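PDB 2QSV: DUF1573 domain-containing protein from Porphyromonas gingivalis, which is of unknown function but contains, in its C-terminal part, two immunoglobulin-like (E-set) domains, its assignment as a cysteine-type peptidase being tentative. Local coordinates for residues A[34-45]-A[78-89]; A[131-140]-A[178-189]. All coordinates share one frame; numbering follows the deposited sequence. Where two conformers were deposited one is given.

Interaction 1: residues A[34-45]-A[78-89]; sequences DLQVAVVSLPSF and KDEPLVLEVTSP
Gln36 pairs with Thr87 and Ala38 with Glu85 as hydrogen-bonded antiparallel pairs, so that strands 35-41 and 78-87 run side by side at an axis distance of 4.7 Å. Farther along, the register slips: Val83 accepts from Val40 N but donates to Ser41 O, two residues set against one, a beta bulge. A water reaches both Ser41 OG and Pro81 O just past it.

On the inner face, Val37, Val39, Leu84 and Val86 alternate with Gln36, Ala38, Glu85 and Thr87 on the opposite face. Val39 divides its methyls between two leucines. Val39 CG1, anti to the backbone N (chi1 -179°), meets Leu82 CD1 at 3.5 Å; Val39 CG2 lies alongside Leu84 CD2 at 3.7 Å. The same Leu82 methyl also touches Leu42 CD2, whose side chain points the same way. Val40, on the bulge, turns its two branches apart, CG1 over Glu85 CB and CG2 onto Val83 CG1.

Beyond the paired region Glu80 holds the loop at Ser44. Glu80 OE2 accepts from Ser44 OG on the syn side at 2.7 Å. Glu80 OE1 is met by Ser44 N at 2.9 Å from above the carboxylate plane. With both oxygens engaged, the carboxylate's rotation is fixed. Pro43 CB sits 3.9 Å above the centre of the Phe45 ring, and Lys78 CB meets CE2 of that ring obliquely.

Strand 94-105 flanks 76-87, with Val101 and Leu103 against Phe45, and strand 52-55 borders 35-41. Across the sandwich, Leu3 of strand 3-5 covers Val37, Leu84 and Val86, and Leu25 of strand 22-29 meets Leu82.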
loop_
_atom_site.group_PDB
_atom_site.type_symbol
_atom_site.label_atom_id
_atom_site.label_comp_id
_atom_site.label_asym_id
_atom_site.label_seq_id
_atom_site.Cartn_x
_atom_site.Cartn_y
_atom_site.Cartn_z
ATOM N N ASP A 34 -21.027 26.833 -1.841
ATOM C CA ASP A 34 -19.657 26.853 -1.370
ATOM C C ASP A 34 -19.305 25.661 -0.496
ATOM O O ASP A 34 -20.092 25.279 0.398
ATOM C CB ASP A 34 -19.390 28.163 -0.637
ATOM C CG ASP A 34 -19.148 29.311 -1.605
ATOM O OD1 ASP A 34 -18.766 30.430 -1.163
ATOM O OD2 ASP A 34 -19.312 29.064 -2.834
ATOM N N LEU A 35 -18.148 25.059 -0.818
ATOM C CA LEU A 35 -17.455 24.117 0.062
ATOM C C LEU A 35 -16.174 24.752 0.579
ATOM O O LEU A 35 -15.361 25.281 -0.184
ATOM C CB LEU A 35 -17.156 22.791 -0.638
ATOM C CG LEU A 35 -18.281 21.759 -0.693
ATOM C CD1 LEU A 35 -17.724 20.399 -1.126
ATOM C CD2 LEU A 35 -19.025 21.670 0.655
ATOM N N GLN A 36 -16.026 24.759 1.893
ATOM C CA GLN A 36 -14.760 25.113 2.498
ATOM C C GLN A 36 -13.987 23.827 2.805
ATOM O O GLN A 36 -14.491 22.930 3.499
ATOM C CB GLN A 36 -14.975 25.915 3.768
ATOM C CG GLN A 36 -13.703 26.583 4.246
ATOM C CD GLN A 36 -13.345 27.794 3.403
ATOM O OE1 GLN A 36 -12.169 28.163 3.274
ATOM N NE2 GLN A 36 -14.366 28.427 2.830
ATOM N N VAL A 37 -12.778 23.732 2.258
ATOM C CA VAL A 37 -11.987 22.491 2.324
ATOM C C VAL A 37 -10.666 22.702 3.045
ATOM O O VAL A 37 -9.904 23.606 2.714
ATOM C CB VAL A 37 -11.739 21.870 0.932
ATOM C CG1 VAL A 37 -11.032 20.512 1.069
ATOM C CG2 VAL A 37 -13.047 21.692 0.187
ATOM N N ALA A 38 -10.422 21.872 4.054
ATOM C CA ALA A 38 -9.137 21.843 4.712
ATOM C C ALA A 38 -8.556 20.428 4.625
ATOM O O ALA A 38 -9.237 19.441 4.884
ATOM C CB ALA A 38 -9.261 22.309 6.152
ATOM N N VAL A 39 -7.300 20.352 4.206
ATOM C CA VAL A 39 -6.503 19.140 4.306
ATOM C C VAL A 39 -5.969 19.130 5.737
ATOM O O VAL A 39 -4.988 19.796 6.062
ATOM C CB VAL A 39 -5.336 19.138 3.284
ATOM C CG1 VAL A 39 -4.535 17.842 3.383
ATOM C CG2 VAL A 39 -5.864 19.331 1.856
ATOM N N VAL A 40 -6.637 18.377 6.600
ATOM C CA VAL A 40 -6.338 18.433 8.039
ATOM C C VAL A 40 -5.169 17.532 8.493
ATOM O O VAL A 40 -4.589 17.753 9.556
ATOM C CB VAL A 40 -7.621 18.216 8.910
ATOM C CG1 VAL A 40 -8.604 19.384 8.710
ATOM C CG2 VAL A 40 -8.305 16.921 8.570
ATOM N N SER A 41 -4.828 16.528 7.690
ATOM C CA SER A 41 -3.682 15.670 7.988
ATOM C C SER A 41 -3.054 15.195 6.678
ATOM O O SER A 41 -3.771 14.828 5.761
ATOM C CB SER A 41 -4.121 14.478 8.841
ATOM O OG SER A 41 -3.012 13.796 9.389
ATOM N N LEU A 42 -1.720 15.246 6.599
ATOM C CA LEU A 42 -0.947 14.767 5.451
ATOM C C LEU A 42 -0.124 13.570 5.878
ATOM O O LEU A 42 0.363 13.565 6.985
ATOM C CB LEU A 42 0.080 15.817 4.997
ATOM C CG LEU A 42 -0.261 17.067 4.193
ATOM C CD1 LEU A 42 0.975 17.982 4.138
ATOM C CD2 LEU A 42 -0.722 16.696 2.782
ATOM N N PRO A 43 0.081 12.582 4.982
ATOM C CA PRO A 43 1.104 11.558 5.198
ATOM C C PRO A 43 2.465 12.154 5.581
ATOM O O PRO A 43 2.852 13.195 5.041
ATOM C CB PRO A 43 1.195 10.887 3.829
ATOM C CG PRO A 43 -0.174 10.974 3.309
ATOM C CD PRO A 43 -0.656 12.347 3.732
ATOM N N SER A 44 3.183 11.498 6.491
ATOM C CA SER A 44 4.498 11.976 6.931
ATOM C C SER A 44 5.548 12.066 5.815
ATOM O O SER A 44 6.581 12.732 5.992
ATOM C CB SER A 44 5.049 11.067 8.019
ATOM O OG SER A 44 5.315 9.786 7.489
ATOM N N PHE A 45 5.289 11.390 4.691
ATOM C CA PHE A 45 6.243 11.304 3.582
ATOM C C PHE A 45 5.847 12.179 2.397
ATOM O O PHE A 45 6.447 12.080 1.324
ATOM C CB PHE A 45 6.452 9.837 3.115
ATOM C CG PHE A 45 5.153 9.078 2.825
ATOM C CD1 PHE A 45 4.527 9.147 1.575
ATOM C CD2 PHE A 45 4.562 8.285 3.809
ATOM C CE1 PHE A 45 3.333 8.429 1.314
ATOM C CE2 PHE A 45 3.384 7.550 3.554
ATOM C CZ PHE A 45 2.782 7.616 2.306
ATOM N N LYS A 78 4.471 1.947 3.030
ATOM C CA LYS A 78 3.898 2.935 3.927
ATOM C C LYS A 78 2.493 3.215 3.422
ATOM O O LYS A 78 2.282 3.357 2.222
ATOM C CB LYS A 78 4.747 4.220 3.901
ATOM C CG LYS A 78 6.274 4.006 3.917
ATOM C CD LYS A 78 6.699 3.373 5.273
ATOM C CE LYS A 78 8.186 3.039 5.290
ATOM N NZ LYS A 78 8.547 2.283 6.534
ATOM N N ASP A 79 1.530 3.251 4.318
ATOM C CA ASP A 79 0.140 3.564 3.982
ATOM C C ASP A 79 -0.313 4.585 4.987
ATOM O O ASP A 79 -0.365 4.277 6.158
ATOM C CB ASP A 79 -0.757 2.331 4.122
ATOM C CG ASP A 79 -0.320 1.197 3.239
ATOM O OD1 ASP A 79 -0.336 1.348 1.999
ATOM O OD2 ASP A 79 0.031 0.129 3.772
ATOM N N GLU A 80 -0.564 5.819 4.547
ATOM C CA GLU A 80 -0.984 6.885 5.449
ATOM C C GLU A 80 -2.087 7.716 4.801
ATOM O O GLU A 80 -2.038 7.967 3.599
ATOM C CB GLU A 80 0.201 7.780 5.816
ATOM C CG GLU A 80 1.258 7.142 6.763
ATOM C CD GLU A 80 2.187 8.186 7.366
ATOM O OE1 GLU A 80 1.739 9.319 7.712
ATOM O OE2 GLU A 80 3.379 7.891 7.472
ATOM N N PRO A 81 -3.097 8.132 5.594
ATOM C CA PRO A 81 -4.223 8.869 5.002
ATOM C C PRO A 81 -3.953 10.352 4.716
ATOM O O PRO A 81 -3.240 11.049 5.446
ATOM C CB PRO A 81 -5.336 8.716 6.054
ATOM C CG PRO A 81 -4.571 8.673 7.383
ATOM C CD PRO A 81 -3.270 7.918 7.056
ATOM N N LEU A 82 -4.519 10.827 3.623
ATOM C CA LEU A 82 -4.688 12.259 3.421
ATOM C C LEU A 82 -6.109 12.598 3.949
ATOM O O LEU A 82 -7.123 12.084 3.456
ATOM C CB LEU A 82 -4.518 12.570 1.930
ATOM C CG LEU A 82 -4.767 14.017 1.500
ATOM C CD1 LEU A 82 -3.536 14.840 1.825
ATOM C CD2 LEU A 82 -5.057 14.075 0.002
ATOM N N VAL A 83 -6.195 13.424 4.981
ATOM C CA VAL A 83 -7.513 13.635 5.610
ATOM C C VAL A 83 -8.172 14.941 5.136
ATOM O O VAL A 83 -7.631 16.033 5.308
ATOM C CB VAL A 83 -7.465 13.514 7.163
ATOM C CG1 VAL A 83 -8.902 13.510 7.749
ATOM C CG2 VAL A 83 -6.731 12.227 7.563
ATOM N N LEU A 84 -9.348 14.798 4.534
ATOM C CA LEU A 84 -10.095 15.951 4.006
ATOM C C LEU A 84 -11.325 16.318 4.834
ATOM O O LEU A 84 -12.243 15.525 4.982
ATOM C CB LEU A 84 -10.514 15.695 2.557
ATOM C CG LEU A 84 -9.331 15.413 1.629
ATOM C CD1 LEU A 84 -9.879 14.997 0.284
ATOM C CD2 LEU A 84 -8.379 16.611 1.519
ATOM N N GLU A 85 -11.311 17.532 5.363
ATOM C CA GLU A 85 -12.432 18.061 6.134
ATOM C C GLU A 85 -13.209 19.098 5.323
ATOM O O GLU A 85 -12.685 20.148 4.953
ATOM C CB GLU A 85 -11.956 18.677 7.442
ATOM C CG GLU A 85 -13.079 19.318 8.236
ATOM C CD GLU A 85 -12.551 20.172 9.359
ATOM O OE1 GLU A 85 -12.418 19.635 10.488
ATOM O OE2 GLU A 85 -12.239 21.372 9.095
ATOM N N VAL A 86 -14.466 18.783 5.056
ATOM C CA VAL A 86 -15.322 19.628 4.236
ATOM C C VAL A 86 -16.424 20.304 5.070
ATOM O O VAL A 86 -17.146 19.630 5.831
ATOM C CB VAL A 86 -15.913 18.778 3.115
ATOM C CG1 VAL A 86 -17.272 19.268 2.701
ATOM C CG2 VAL A 86 -14.935 18.749 1.956
ATOM N N THR A 87 -16.529 21.630 4.946
ATOM C CA THR A 87 -17.596 22.399 5.595
ATOM C C THR A 87 -18.364 23.251 4.585
ATOM O O THR A 87 -17.784 24.098 3.904
ATOM C CB THR A 87 -17.082 23.285 6.752
ATOM O OG1 THR A 87 -16.410 24.444 6.238
ATOM C CG2 THR A 87 -16.139 22.511 7.647
ATOM N N SER A 88 -19.670 22.990 4.498
ATOM C CA SER A 88 -20.606 23.721 3.626
ATOM C C SER A 88 -21.176 24.929 4.379
ATOM O O SER A 88 -22.063 24.757 5.221
ATOM C CB SER A 88 -21.740 22.773 3.177
ATOM O OG SER A 88 -22.936 23.473 2.869
ATOM N N PRO A 89 -20.670 26.155 4.096
ATOM C CA PRO A 89 -21.105 27.346 4.883
ATOM C C PRO A 89 -22.628 27.437 5.200
ATOM O O PRO A 89 -23.030 28.036 6.206
ATOM C CB PRO A 89 -20.687 28.527 3.989
ATOM C CG PRO A 89 -19.448 28.004 3.231
ATOM C CD PRO A 89 -19.678 26.506 3.050
HETATM O O HOH W 1 -2.007 11.379 7.810
#

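Interaction 2: residues A[131-140]-A[178-189]; sequences LDGETTKAAI and LLRIAVDPQVMK
Thr136, Ala138 and Ile140 each exchange a pair of backbone hydrogen bonds with Val183, Ile181 and Leu179 respectively, six bonds that join strands 136-140 and 178-183 in antiparallel register. The carbonyls of Thr136, Ile181 and Leu179 also receive CA-H contacts from Ala182, Lys137 and Ala139, the last at 3.2 Å from Ala139 CA to Leu179 O. Backbone groups of the alternate residues Leu178, Arg180, Ala182 and Asp184 bond on the other side of their strand, to Asp167, Val165, Thr163 and Ala161.

The side chains have partners too. Thr136 OG1 gives its proton to Glu134 O at 2.7 Å, from above the carbonyl plane, tying the strand to the end of a type I' turn, Leu131 to Glu134. Arg180 forms a salt bridge with Asp167, while Leu178 CD1 lies 3.5 Å above one face of its guanidinium. Asp184 is the N-cap of the helix that follows: CG, anti to its backbone N (chi1 -166°), carries OD1 to Gln186 N in a weak 3.2 Å bond, and its own carbonyl accepts from Met188 N.

At this end packing takes over. Leu131 CD1 presses tightly on Val183 CG1 at 3.4 Å, the two side chains crossing at about a right angle, and also approaches Pro185 CB and the selenium of Met188. Pro185 CG rests against Glu134 O at 3.3 Å. At the far end, Ile140 CD1 meets Ile181 CD1.

Strand 162-166 continues the sheet beside 178-183; its Leu162, a ligand of the bound sodium ion, touches Ile181 and Val183. Facing strand 211-219 supplies Ala218 and Ile214, and strand 125-130 supplies Met128 and Leu126.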
loop_
_atom_site.group_PDB
_atom_site.type_symbol
_atom_site.label_atom_id
_atom_site.label_comp_id
_atom_site.label_asym_id
_atom_site.label_seq_id
_atom_site.Cartn_x
_atom_site.Cartn_y
_atom_site.Cartn_z
ATOM N N LEU A 131 -12.173 -23.924 -1.838
ATOM C CA LEU A 131 -12.054 -23.936 -0.380
ATOM C C LEU A 131 -13.247 -24.525 0.372
ATOM O O LEU A 131 -13.077 -25.003 1.504
ATOM C CB LEU A 131 -11.790 -22.525 0.154
ATOM C CG LEU A 131 -10.635 -21.702 -0.412
ATOM C CD1 LEU A 131 -10.525 -20.434 0.382
ATOM C CD2 LEU A 131 -9.332 -22.462 -0.354
ATOM N N ASP A 132 -14.443 -24.442 -0.225
ATOM C CA ASP A 132 -15.685 -24.993 0.367
ATOM C C ASP A 132 -15.835 -24.721 1.896
ATOM O O ASP A 132 -15.920 -25.658 2.710
ATOM C CB ASP A 132 -15.831 -26.511 0.015
ATOM C CG ASP A 132 -17.230 -27.090 0.365
ATOM O OD1 ASP A 132 -18.271 -26.512 -0.072
ATOM O OD2 ASP A 132 -17.293 -28.137 1.074
ATOM N N GLY A 133 -15.820 -23.439 2.278
ATOM C CA GLY A 133 -16.312 -23.038 3.600
ATOM C C GLY A 133 -15.444 -23.120 4.848
ATOM O O GLY A 133 -15.931 -22.884 5.956
ATOM N N GLU A 134 -14.156 -23.406 4.692
ATOM C CA GLU A 134 -13.248 -23.480 5.848
ATOM C C GLU A 134 -11.991 -22.596 5.652
ATOM O O GLU A 134 -11.472 -22.529 4.530
ATOM C CB GLU A 134 -12.865 -24.945 6.073
ATOM C CG GLU A 134 -12.623 -25.713 4.766
ATOM C CD GLU A 134 -11.915 -27.046 4.995
ATOM O OE1 GLU A 134 -12.372 -27.811 5.891
ATOM O OE2 GLU A 134 -10.908 -27.322 4.278
ATOM N N THR A 135 -11.519 -21.913 6.708
ATOM C CA THR A 135 -10.304 -21.094 6.574
ATOM C C THR A 135 -9.122 -21.997 6.235
ATOM O O THR A 135 -8.833 -22.952 6.953
ATOM C CB THR A 135 -9.979 -20.209 7.781
ATOM O OG1 THR A 135 -11.117 -19.406 8.092
ATOM C CG2 THR A 135 -8.793 -19.271 7.458
ATOM N N THR A 136 -8.481 -21.695 5.116
ATOM C CA THR A 136 -7.494 -22.570 4.540
ATOM C C THR A 136 -6.109 -21.914 4.589
ATOM O O THR A 136 -5.920 -20.775 4.189
ATOM C CB THR A 136 -7.932 -22.961 3.134
ATOM O OG1 THR A 136 -9.269 -23.459 3.216
ATOM C CG2 THR A 136 -7.036 -24.041 2.513
ATOM N N LYS A 137 -5.169 -22.670 5.139
ATOM C CA LYS A 137 -3.805 -22.270 5.294
ATOM C C LYS A 137 -2.918 -22.822 4.189
ATOM O O LYS A 137 -3.167 -23.887 3.653
ATOM C CB LYS A 137 -3.281 -22.750 6.645
ATOM C CG LYS A 137 -3.844 -22.029 7.835
ATOM C CD LYS A 137 -3.297 -22.711 9.108
ATOM C CE LYS A 137 -3.957 -22.162 10.371
ATOM N NZ LYS A 137 -3.097 -22.424 11.557
ATOM N N ALA A 138 -1.880 -22.065 3.847
ATOM C CA ALA A 138 -0.832 -22.555 2.971
ATOM C C ALA A 138 0.486 -21.948 3.455
ATOM O O ALA A 138 0.505 -21.050 4.297
ATOM C CB ALA A 138 -1.113 -22.175 1.498
ATOM N N ALA A 139 1.594 -22.424 2.923
ATOM C CA ALA A 139 2.892 -21.887 3.325
ATOM C C ALA A 139 3.777 -21.819 2.101
ATOM O O ALA A 139 3.841 -22.753 1.357
ATOM C CB ALA A 139 3.505 -22.763 4.394
ATOM N N ILE A 140 4.409 -20.692 1.859
ATOM C CA ILE A 140 5.357 -20.603 0.780
ATOM C C ILE A 140 6.728 -20.457 1.410
ATOM O O ILE A 140 6.921 -19.616 2.279
ATOM C CB ILE A 140 5.029 -19.410 -0.160
ATOM C CG1 ILE A 140 3.854 -19.793 -1.105
ATOM C CG2 ILE A 140 6.229 -18.957 -0.998
ATOM C CD1 ILE A 140 3.358 -18.634 -1.934
ATOM N N LEU A 178 9.256 -19.757 6.391
ATOM C CA LEU A 178 7.919 -19.966 5.814
ATOM C C LEU A 178 7.120 -18.669 5.869
ATOM O O LEU A 178 7.157 -17.940 6.868
ATOM C CB LEU A 178 7.188 -21.075 6.581
ATOM C CG LEU A 178 7.759 -22.448 6.292
ATOM C CD1 LEU A 178 7.005 -23.517 7.047
ATOM C CD2 LEU A 178 7.686 -22.696 4.819
ATOM N N LEU A 179 6.464 -18.371 4.754
ATOM C CA LEU A 179 5.398 -17.360 4.683
ATOM C C LEU A 179 4.101 -18.068 4.954
ATOM O O LEU A 179 3.715 -18.939 4.204
ATOM C CB LEU A 179 5.371 -16.711 3.290
ATOM C CG LEU A 179 4.373 -15.547 3.071
ATOM C CD1 LEU A 179 4.670 -14.372 3.978
ATOM C CD2 LEU A 179 4.455 -15.159 1.596
ATOM N N ARG A 180 3.439 -17.775 6.068
ATOM C CA ARG A 180 2.214 -18.526 6.359
ATOM C C ARG A 180 1.032 -17.731 5.783
ATOM O O ARG A 180 0.816 -16.633 6.182
ATOM C CB ARG A 180 1.962 -18.641 7.864
ATOM C CG ARG A 180 3.178 -19.103 8.673
ATOM C CD ARG A 180 3.430 -20.508 8.508
ATOM N NE ARG A 180 4.458 -20.966 9.464
ATOM C CZ ARG A 180 4.693 -22.253 9.704
ATOM N NH1 ARG A 180 3.943 -23.152 9.092
ATOM N NH2 ARG A 180 5.668 -22.646 10.529
ATOM N N ILE A 181 0.259 -18.350 4.911
ATOM C CA ILE A 181 -0.832 -17.705 4.183
ATOM C C ILE A 181 -2.142 -18.351 4.678
ATOM O O ILE A 181 -2.198 -19.555 4.963
ATOM C CB ILE A 181 -0.614 -17.897 2.666
ATOM C CG1 ILE A 181 0.659 -17.143 2.259
ATOM C CG2 ILE A 181 -1.863 -17.463 1.801
ATOM C CD1 ILE A 181 1.306 -17.666 0.993
ATOM N N ALA A 182 -3.170 -17.525 4.864
ATOM C CA ALA A 182 -4.520 -18.042 5.153
ATOM C C ALA A 182 -5.580 -17.285 4.321
ATOM O O ALA A 182 -5.491 -16.047 4.178
ATOM C CB ALA A 182 -4.828 -17.978 6.657
ATOM N N VAL A 183 -6.499 -18.030 3.706
ATOM C CA VAL A 183 -7.642 -17.443 2.971
ATOM C C VAL A 183 -8.941 -17.804 3.713
ATOM O O VAL A 183 -9.145 -18.965 4.056
ATOM C CB VAL A 183 -7.677 -17.831 1.470
ATOM C CG1 VAL A 183 -9.038 -17.372 0.756
ATOM C CG2 VAL A 183 -6.495 -17.224 0.764
ATOM N N ASP A 184 -9.766 -16.786 4.004
ATOM C CA ASP A 184 -11.014 -16.938 4.757
ATOM C C ASP A 184 -12.198 -16.900 3.771
ATOM O O ASP A 184 -12.577 -15.813 3.299
ATOM C CB ASP A 184 -11.136 -15.833 5.824
ATOM C CG ASP A 184 -12.240 -16.117 6.902
ATOM O OD1 ASP A 184 -13.185 -16.918 6.682
ATOM O OD2 ASP A 184 -12.160 -15.496 7.987
ATOM N N PRO A 185 -12.764 -18.080 3.435
ATOM C CA PRO A 185 -13.883 -18.140 2.490
ATOM C C PRO A 185 -15.165 -17.461 3.027
ATOM O O PRO A 185 -16.010 -17.080 2.223
ATOM C CB PRO A 185 -14.129 -19.648 2.314
ATOM C CG PRO A 185 -13.629 -20.244 3.553
ATOM C CD PRO A 185 -12.449 -19.410 3.982
ATOM N N GLN A 186 -15.314 -17.384 4.347
ATOM C CA GLN A 186 -16.443 -16.670 4.970
ATOM C C GLN A 186 -16.407 -15.161 4.712
ATOM O O GLN A 186 -17.480 -14.519 4.604
ATOM C CB GLN A 186 -16.541 -16.957 6.477
ATOM C CG GLN A 186 -16.672 -18.450 6.804
ATOM C CD GLN A 186 -17.701 -19.205 5.922
ATOM O OE1 GLN A 186 -18.865 -18.823 5.841
ATOM N NE2 GLN A 186 -17.267 -20.293 5.287
ATOM N N VAL A 187 -15.194 -14.603 4.594
ATOM C CA VAL A 187 -15.015 -13.199 4.266
ATOM C C VAL A 187 -15.377 -13.025 2.821
ATOM O O VAL A 187 -16.091 -12.089 2.490
ATOM C CB VAL A 187 -13.563 -12.652 4.597
ATOM C CG1 VAL A 187 -13.334 -11.248 4.031
ATOM C CG2 VAL A 187 -13.337 -12.640 6.090
HETATM N N MSE A 188 -14.916 -13.931 1.959
HETATM C CA MSE A 188 -15.248 -13.885 0.533
HETATM C C MSE A 188 -16.770 -13.958 0.294
HETATM O O MSE A 188 -17.309 -13.248 -0.561
HETATM C CB MSE A 188 -14.574 -15.033 -0.227
HETATM C CG MSE A 188 -13.058 -15.075 -0.115
HETATM SE SE MSE A 188 -12.339 -16.737 -0.864
HETATM C CE MSE A 188 -13.158 -16.847 -2.640
ATOM N N LYS A 189 -17.447 -14.831 1.039
ATOM C CA LYS A 189 -18.895 -14.933 0.956
ATOM C C LYS A 189 -19.567 -13.636 1.434
ATOM O O LYS A 189 -20.311 -13.017 0.672
ATOM C CB LYS A 189 -19.409 -16.160 1.703
ATOM C CG LYS A 189 -19.406 -17.396 0.846
ATOM C CD LYS A 189 -19.876 -18.614 1.591
ATOM C CE LYS A 189 -18.890 -19.011 2.655
ATOM N NZ LYS A 189 -18.964 -20.474 2.934
#

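Each interaction joins two antiparallel strands within one sheet of a beta sandwich, but the two lie in separate domains, their centres about 36 Å apart on opposite sides of the chain's centre. They also use different sheets: interaction 1 belongs to the five-stranded mixed sheet of the first domain, interaction 2 to the four-stranded antiparallel sheet of the second. Both are partly buried, with a largely apolar inner face turned to the opposing sheet, but interaction 2 has more exposed residues, 7 of 20 touching against 3 of 23. At one end of interaction 1 a carboxylate grips a loop serine, whereas in interaction 2 a tight turn packs on a proline-started, aspartate-capped helix.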